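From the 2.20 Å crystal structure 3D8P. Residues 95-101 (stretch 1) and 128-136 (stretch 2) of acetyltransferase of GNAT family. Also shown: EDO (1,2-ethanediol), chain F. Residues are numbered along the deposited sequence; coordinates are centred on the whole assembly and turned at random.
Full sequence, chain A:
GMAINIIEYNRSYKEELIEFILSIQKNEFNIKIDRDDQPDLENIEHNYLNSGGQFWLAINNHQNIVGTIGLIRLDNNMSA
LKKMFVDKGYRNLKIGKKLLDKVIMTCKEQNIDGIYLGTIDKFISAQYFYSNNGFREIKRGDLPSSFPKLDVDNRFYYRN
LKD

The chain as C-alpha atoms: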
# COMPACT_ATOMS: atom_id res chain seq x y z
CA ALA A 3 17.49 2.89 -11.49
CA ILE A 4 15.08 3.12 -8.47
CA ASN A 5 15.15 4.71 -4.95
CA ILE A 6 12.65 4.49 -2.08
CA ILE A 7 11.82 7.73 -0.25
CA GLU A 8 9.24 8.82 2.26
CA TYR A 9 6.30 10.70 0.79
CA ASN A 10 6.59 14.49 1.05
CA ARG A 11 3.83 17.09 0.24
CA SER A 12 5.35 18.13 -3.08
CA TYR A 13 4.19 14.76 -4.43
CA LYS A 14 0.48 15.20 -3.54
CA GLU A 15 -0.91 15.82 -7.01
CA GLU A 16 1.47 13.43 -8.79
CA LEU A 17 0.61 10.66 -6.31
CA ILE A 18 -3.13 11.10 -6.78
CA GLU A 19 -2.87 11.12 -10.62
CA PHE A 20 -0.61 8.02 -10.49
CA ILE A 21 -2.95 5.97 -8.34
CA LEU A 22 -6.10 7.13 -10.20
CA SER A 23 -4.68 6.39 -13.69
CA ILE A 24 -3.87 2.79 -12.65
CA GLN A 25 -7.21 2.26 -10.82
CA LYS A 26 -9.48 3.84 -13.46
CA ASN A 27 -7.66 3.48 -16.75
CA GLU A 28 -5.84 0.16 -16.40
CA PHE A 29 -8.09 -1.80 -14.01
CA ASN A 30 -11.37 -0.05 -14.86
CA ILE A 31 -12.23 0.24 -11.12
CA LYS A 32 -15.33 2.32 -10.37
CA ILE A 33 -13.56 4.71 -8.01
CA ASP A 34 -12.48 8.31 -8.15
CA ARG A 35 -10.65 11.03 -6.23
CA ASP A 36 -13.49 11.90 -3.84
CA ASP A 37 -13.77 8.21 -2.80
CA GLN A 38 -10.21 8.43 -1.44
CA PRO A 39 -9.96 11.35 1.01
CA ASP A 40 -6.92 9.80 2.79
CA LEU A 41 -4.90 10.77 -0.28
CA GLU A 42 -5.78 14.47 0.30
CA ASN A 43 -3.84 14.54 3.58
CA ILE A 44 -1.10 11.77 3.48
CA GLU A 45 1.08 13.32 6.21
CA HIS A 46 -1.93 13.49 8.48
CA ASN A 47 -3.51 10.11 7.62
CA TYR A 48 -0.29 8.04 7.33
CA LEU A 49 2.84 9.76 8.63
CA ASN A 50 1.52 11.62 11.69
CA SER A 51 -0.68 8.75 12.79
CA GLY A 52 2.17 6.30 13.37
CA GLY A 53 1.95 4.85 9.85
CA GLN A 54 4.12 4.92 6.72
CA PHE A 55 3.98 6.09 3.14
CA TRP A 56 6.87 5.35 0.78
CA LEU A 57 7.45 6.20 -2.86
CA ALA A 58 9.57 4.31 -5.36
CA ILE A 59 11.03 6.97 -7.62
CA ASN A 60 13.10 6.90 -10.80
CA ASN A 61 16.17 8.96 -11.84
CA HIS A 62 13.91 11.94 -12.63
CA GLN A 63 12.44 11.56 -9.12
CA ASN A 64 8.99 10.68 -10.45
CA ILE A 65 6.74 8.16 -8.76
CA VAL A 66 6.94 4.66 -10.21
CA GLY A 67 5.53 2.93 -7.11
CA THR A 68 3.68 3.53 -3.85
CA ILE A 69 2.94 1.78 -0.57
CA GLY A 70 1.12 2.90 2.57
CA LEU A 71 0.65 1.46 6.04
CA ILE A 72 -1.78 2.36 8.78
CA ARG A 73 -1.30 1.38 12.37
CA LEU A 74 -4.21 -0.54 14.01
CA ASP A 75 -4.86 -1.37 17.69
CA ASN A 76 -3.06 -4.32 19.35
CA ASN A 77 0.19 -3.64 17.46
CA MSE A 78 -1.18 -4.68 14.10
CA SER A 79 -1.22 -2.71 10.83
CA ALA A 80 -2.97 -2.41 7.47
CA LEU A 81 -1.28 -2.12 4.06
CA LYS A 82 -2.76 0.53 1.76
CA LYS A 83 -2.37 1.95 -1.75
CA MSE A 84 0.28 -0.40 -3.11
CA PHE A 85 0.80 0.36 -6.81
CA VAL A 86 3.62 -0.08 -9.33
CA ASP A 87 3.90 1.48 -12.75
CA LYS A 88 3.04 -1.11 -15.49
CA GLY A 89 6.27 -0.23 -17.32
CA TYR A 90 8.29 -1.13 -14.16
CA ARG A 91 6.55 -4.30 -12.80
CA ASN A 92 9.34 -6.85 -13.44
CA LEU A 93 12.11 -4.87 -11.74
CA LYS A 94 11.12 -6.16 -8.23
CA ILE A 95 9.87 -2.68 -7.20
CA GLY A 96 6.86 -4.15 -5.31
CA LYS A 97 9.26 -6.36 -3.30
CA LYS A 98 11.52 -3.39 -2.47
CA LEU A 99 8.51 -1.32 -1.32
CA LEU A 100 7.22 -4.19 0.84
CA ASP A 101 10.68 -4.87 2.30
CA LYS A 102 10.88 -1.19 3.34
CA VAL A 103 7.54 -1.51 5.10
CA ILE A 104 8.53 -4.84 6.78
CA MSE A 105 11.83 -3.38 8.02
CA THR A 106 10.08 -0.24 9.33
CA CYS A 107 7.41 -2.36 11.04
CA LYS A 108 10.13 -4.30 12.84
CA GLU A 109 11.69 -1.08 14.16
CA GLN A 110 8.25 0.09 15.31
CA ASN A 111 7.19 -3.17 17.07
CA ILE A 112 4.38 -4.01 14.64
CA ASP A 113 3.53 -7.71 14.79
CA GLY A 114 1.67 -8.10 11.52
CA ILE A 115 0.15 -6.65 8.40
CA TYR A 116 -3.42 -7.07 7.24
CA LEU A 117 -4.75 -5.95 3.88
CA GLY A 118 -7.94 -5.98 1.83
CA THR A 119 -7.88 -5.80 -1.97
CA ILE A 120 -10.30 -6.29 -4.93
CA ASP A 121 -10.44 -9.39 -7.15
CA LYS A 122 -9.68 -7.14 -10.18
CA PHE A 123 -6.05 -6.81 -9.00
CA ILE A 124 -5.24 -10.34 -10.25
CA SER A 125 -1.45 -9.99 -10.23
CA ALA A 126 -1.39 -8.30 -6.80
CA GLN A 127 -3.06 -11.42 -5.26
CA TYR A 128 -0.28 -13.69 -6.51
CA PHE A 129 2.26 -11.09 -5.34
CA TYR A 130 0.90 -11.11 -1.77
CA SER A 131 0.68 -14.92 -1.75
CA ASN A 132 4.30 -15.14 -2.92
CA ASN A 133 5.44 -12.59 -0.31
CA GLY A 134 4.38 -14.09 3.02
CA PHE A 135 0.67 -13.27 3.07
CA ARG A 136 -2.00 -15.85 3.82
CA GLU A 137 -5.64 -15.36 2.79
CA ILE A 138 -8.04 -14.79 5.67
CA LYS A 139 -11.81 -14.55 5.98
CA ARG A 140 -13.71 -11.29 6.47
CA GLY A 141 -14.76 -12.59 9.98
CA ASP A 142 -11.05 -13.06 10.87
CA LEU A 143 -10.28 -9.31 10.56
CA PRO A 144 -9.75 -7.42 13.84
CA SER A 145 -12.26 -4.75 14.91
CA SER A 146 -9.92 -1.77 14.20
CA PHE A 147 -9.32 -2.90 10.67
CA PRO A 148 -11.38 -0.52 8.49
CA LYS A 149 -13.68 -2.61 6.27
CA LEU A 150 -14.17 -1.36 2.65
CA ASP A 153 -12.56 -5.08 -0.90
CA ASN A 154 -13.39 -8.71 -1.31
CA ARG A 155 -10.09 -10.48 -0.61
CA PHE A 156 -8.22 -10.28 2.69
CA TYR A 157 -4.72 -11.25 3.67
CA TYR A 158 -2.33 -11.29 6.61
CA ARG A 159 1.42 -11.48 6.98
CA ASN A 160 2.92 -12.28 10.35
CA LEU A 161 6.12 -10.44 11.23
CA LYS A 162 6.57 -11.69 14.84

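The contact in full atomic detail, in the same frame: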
# COMPACT_ATOMS: atom_id res chain seq x y z
N ILE A 95 10.20 -3.93 -7.91
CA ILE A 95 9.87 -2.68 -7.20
C ILE A 95 8.83 -2.93 -6.08
O ILE A 95 8.98 -2.39 -4.98
CB ILE A 95 9.41 -1.57 -8.18
CG1 ILE A 95 10.61 -1.13 -9.02
CG2 ILE A 95 8.80 -0.37 -7.44
CD1 ILE A 95 10.23 -0.32 -10.21
N GLY A 96 7.82 -3.75 -6.35
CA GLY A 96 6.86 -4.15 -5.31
C GLY A 96 7.54 -4.77 -4.09
O GLY A 96 7.24 -4.43 -2.95
N LYS A 97 8.48 -5.68 -4.34
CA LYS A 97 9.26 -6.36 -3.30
C LYS A 97 10.04 -5.35 -2.46
O LYS A 97 9.97 -5.40 -1.23
CB LYS A 97 10.21 -7.39 -3.95
CG LYS A 97 11.19 -8.11 -3.01
CD LYS A 97 10.50 -9.12 -2.11
CE LYS A 97 11.50 -10.10 -1.48
NZ LYS A 97 12.12 -9.54 -0.25
N LYS A 98 10.75 -4.43 -3.13
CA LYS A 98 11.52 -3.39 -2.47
C LYS A 98 10.65 -2.47 -1.59
O LYS A 98 11.06 -2.10 -0.48
CB LYS A 98 12.31 -2.55 -3.49
CG LYS A 98 13.43 -3.31 -4.18
N LEU A 99 9.48 -2.10 -2.10
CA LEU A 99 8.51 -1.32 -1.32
C LEU A 99 8.08 -2.09 -0.08
O LEU A 99 8.15 -1.57 1.04
CB LEU A 99 7.28 -0.93 -2.16
CG LEU A 99 7.52 0.21 -3.15
CD1 LEU A 99 6.39 0.27 -4.15
CD2 LEU A 99 7.71 1.55 -2.44
N LEU A 100 7.65 -3.34 -0.27
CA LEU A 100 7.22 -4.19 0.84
C LEU A 100 8.31 -4.39 1.89
O LEU A 100 8.07 -4.26 3.08
CB LEU A 100 6.76 -5.55 0.32
CG LEU A 100 6.08 -6.51 1.30
CD1 LEU A 100 4.94 -5.81 2.02
CD2 LEU A 100 5.62 -7.78 0.54
N ASP A 101 9.51 -4.72 1.43
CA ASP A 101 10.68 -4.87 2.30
C ASP A 101 10.92 -3.64 3.19
O ASP A 101 11.29 -3.78 4.36
CB ASP A 101 11.93 -5.13 1.45
CG ASP A 101 11.99 -6.55 0.87
OD1 ASP A 101 11.25 -7.45 1.33
OD2 ASP A 101 12.82 -6.78 -0.05
N TYR A 128 -1.42 -12.80 -6.40
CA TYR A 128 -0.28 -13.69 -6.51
C TYR A 128 0.95 -13.09 -5.85
O TYR A 128 1.73 -13.81 -5.23
CB TYR A 128 0.03 -13.98 -7.96
CG TYR A 128 -1.10 -14.65 -8.72
CD1 TYR A 128 -1.72 -15.79 -8.22
CD2 TYR A 128 -1.50 -14.16 -9.96
CE1 TYR A 128 -2.74 -16.42 -8.94
CE2 TYR A 128 -2.51 -14.79 -10.69
CZ TYR A 128 -3.13 -15.91 -10.17
OH TYR A 128 -4.14 -16.52 -10.90
N PHE A 129 1.14 -11.78 -6.00
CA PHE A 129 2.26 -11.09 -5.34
C PHE A 129 2.20 -11.25 -3.81
O PHE A 129 3.19 -11.61 -3.18
CB PHE A 129 2.29 -9.59 -5.69
CG PHE A 129 3.32 -8.82 -4.90
CD1 PHE A 129 4.65 -8.81 -5.29
CD2 PHE A 129 2.95 -8.13 -3.76
CE1 PHE A 129 5.61 -8.12 -4.55
CE2 PHE A 129 3.90 -7.43 -3.01
CZ PHE A 129 5.22 -7.42 -3.40
N TYR A 130 1.04 -10.99 -3.22
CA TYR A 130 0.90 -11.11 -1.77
C TYR A 130 1.11 -12.56 -1.33
O TYR A 130 1.83 -12.79 -0.38
CB TYR A 130 -0.46 -10.59 -1.28
CG TYR A 130 -0.72 -9.14 -1.63
CD1 TYR A 130 0.18 -8.15 -1.26
CD2 TYR A 130 -1.87 -8.76 -2.31
CE1 TYR A 130 -0.05 -6.83 -1.56
CE2 TYR A 130 -2.10 -7.43 -2.62
CZ TYR A 130 -1.18 -6.46 -2.24
OH TYR A 130 -1.37 -5.12 -2.53
N SER A 131 0.53 -13.52 -2.05
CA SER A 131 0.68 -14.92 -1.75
C SER A 131 2.13 -15.40 -1.83
O SER A 131 2.52 -16.34 -1.14
CB SER A 131 -0.14 -15.76 -2.72
OG SER A 131 -1.53 -15.54 -2.53
N ASN A 132 2.90 -14.79 -2.72
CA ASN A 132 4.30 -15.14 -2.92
C ASN A 132 5.23 -14.37 -1.98
O ASN A 132 6.43 -14.68 -1.92
CB ASN A 132 4.71 -14.88 -4.37
CG ASN A 132 4.05 -15.84 -5.34
OD1 ASN A 132 3.71 -16.96 -4.99
ND2 ASN A 132 3.87 -15.39 -6.57
N ASN A 133 4.68 -13.41 -1.24
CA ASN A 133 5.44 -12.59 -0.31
C ASN A 133 4.95 -12.62 1.13
O ASN A 133 4.91 -11.59 1.79
CB ASN A 133 5.57 -11.16 -0.87
CG ASN A 133 6.53 -11.10 -2.04
OD1 ASN A 133 7.74 -11.14 -1.86
ND2 ASN A 133 5.99 -11.04 -3.25
N GLY A 134 4.62 -13.81 1.60
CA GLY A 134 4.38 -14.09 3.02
C GLY A 134 2.99 -13.86 3.56
O GLY A 134 2.78 -13.93 4.76
N PHE A 135 2.04 -13.57 2.68
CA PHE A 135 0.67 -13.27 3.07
C PHE A 135 -0.21 -14.50 2.92
O PHE A 135 -0.18 -15.16 1.90
CB PHE A 135 0.08 -12.12 2.24
CG PHE A 135 0.59 -10.78 2.62
CD1 PHE A 135 1.79 -10.31 2.10
CD2 PHE A 135 -0.14 -9.96 3.49
CE1 PHE A 135 2.28 -9.06 2.47
CE2 PHE A 135 0.31 -8.72 3.86
CZ PHE A 135 1.54 -8.26 3.35
N ARG A 136 -1.03 -14.77 3.93
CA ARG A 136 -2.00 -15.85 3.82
C ARG A 136 -3.37 -15.20 3.65
O ARG A 136 -3.57 -14.10 4.13
CB ARG A 136 -1.95 -16.77 5.05
CG ARG A 136 -2.46 -16.16 6.35
CD ARG A 136 -2.20 -17.11 7.51
NE ARG A 136 -2.75 -16.61 8.76
CZ ARG A 136 -4.00 -16.81 9.15
NH1 ARG A 136 -4.83 -17.52 8.40
NH2 ARG A 136 -4.42 -16.31 10.29
C1 EDO F . -3.71 -2.57 -5.29
O1 EDO F . -3.42 -1.69 -4.19
C2 EDO F . -3.26 -3.98 -4.99
O2 EDO F . -4.06 -4.56 -3.95

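What does Leu100 do in this contact? It covers the most surface, and its CA-to-CB bond points toward the other stretch. Its CD2 methyl lies 3.7 Å from Asn133 CB, 4.0 Å from Phe129 CE2 and 4.1 Å from Phe135 CE1. CD2 thus meets all three residues, approaching the Phe135 ring at its edge, and Leu100 CD1 also lies 4.2 Å from Phe135 CE1.

Why can Phe129 come so close to the first helix? Gly96 offers bare backbone there: Phe129 CZ sits 3.6 Å from Gly96 C, and Phe129 CE1 lies 3.8 Å from Lys97 N. A CB at Gly96 would point toward the ring and fall only 3.3 Å from Phe129 CE1, a tight fit. The helix axes approach to 11.5 Å and cross at -53°; with chi1 in t, the Phe129 ring fills part of the space between the helices.

How is Asn133 engaged? Its ND2 donates a hydrogen bond to Phe129 O (2.9 Å), tying the side chain back to its own stretch. Asn133 OD1 meets Lys97 CD at 3.4 Å.

Does the lysine charge bridge the stretches? It stays within its helix: Lys97 NZ forms a salt bridge with Asp101 OD1 at 2.8 Å. No hydrogen bond crosses the contact, which rests on packing alone and buries 245 Å².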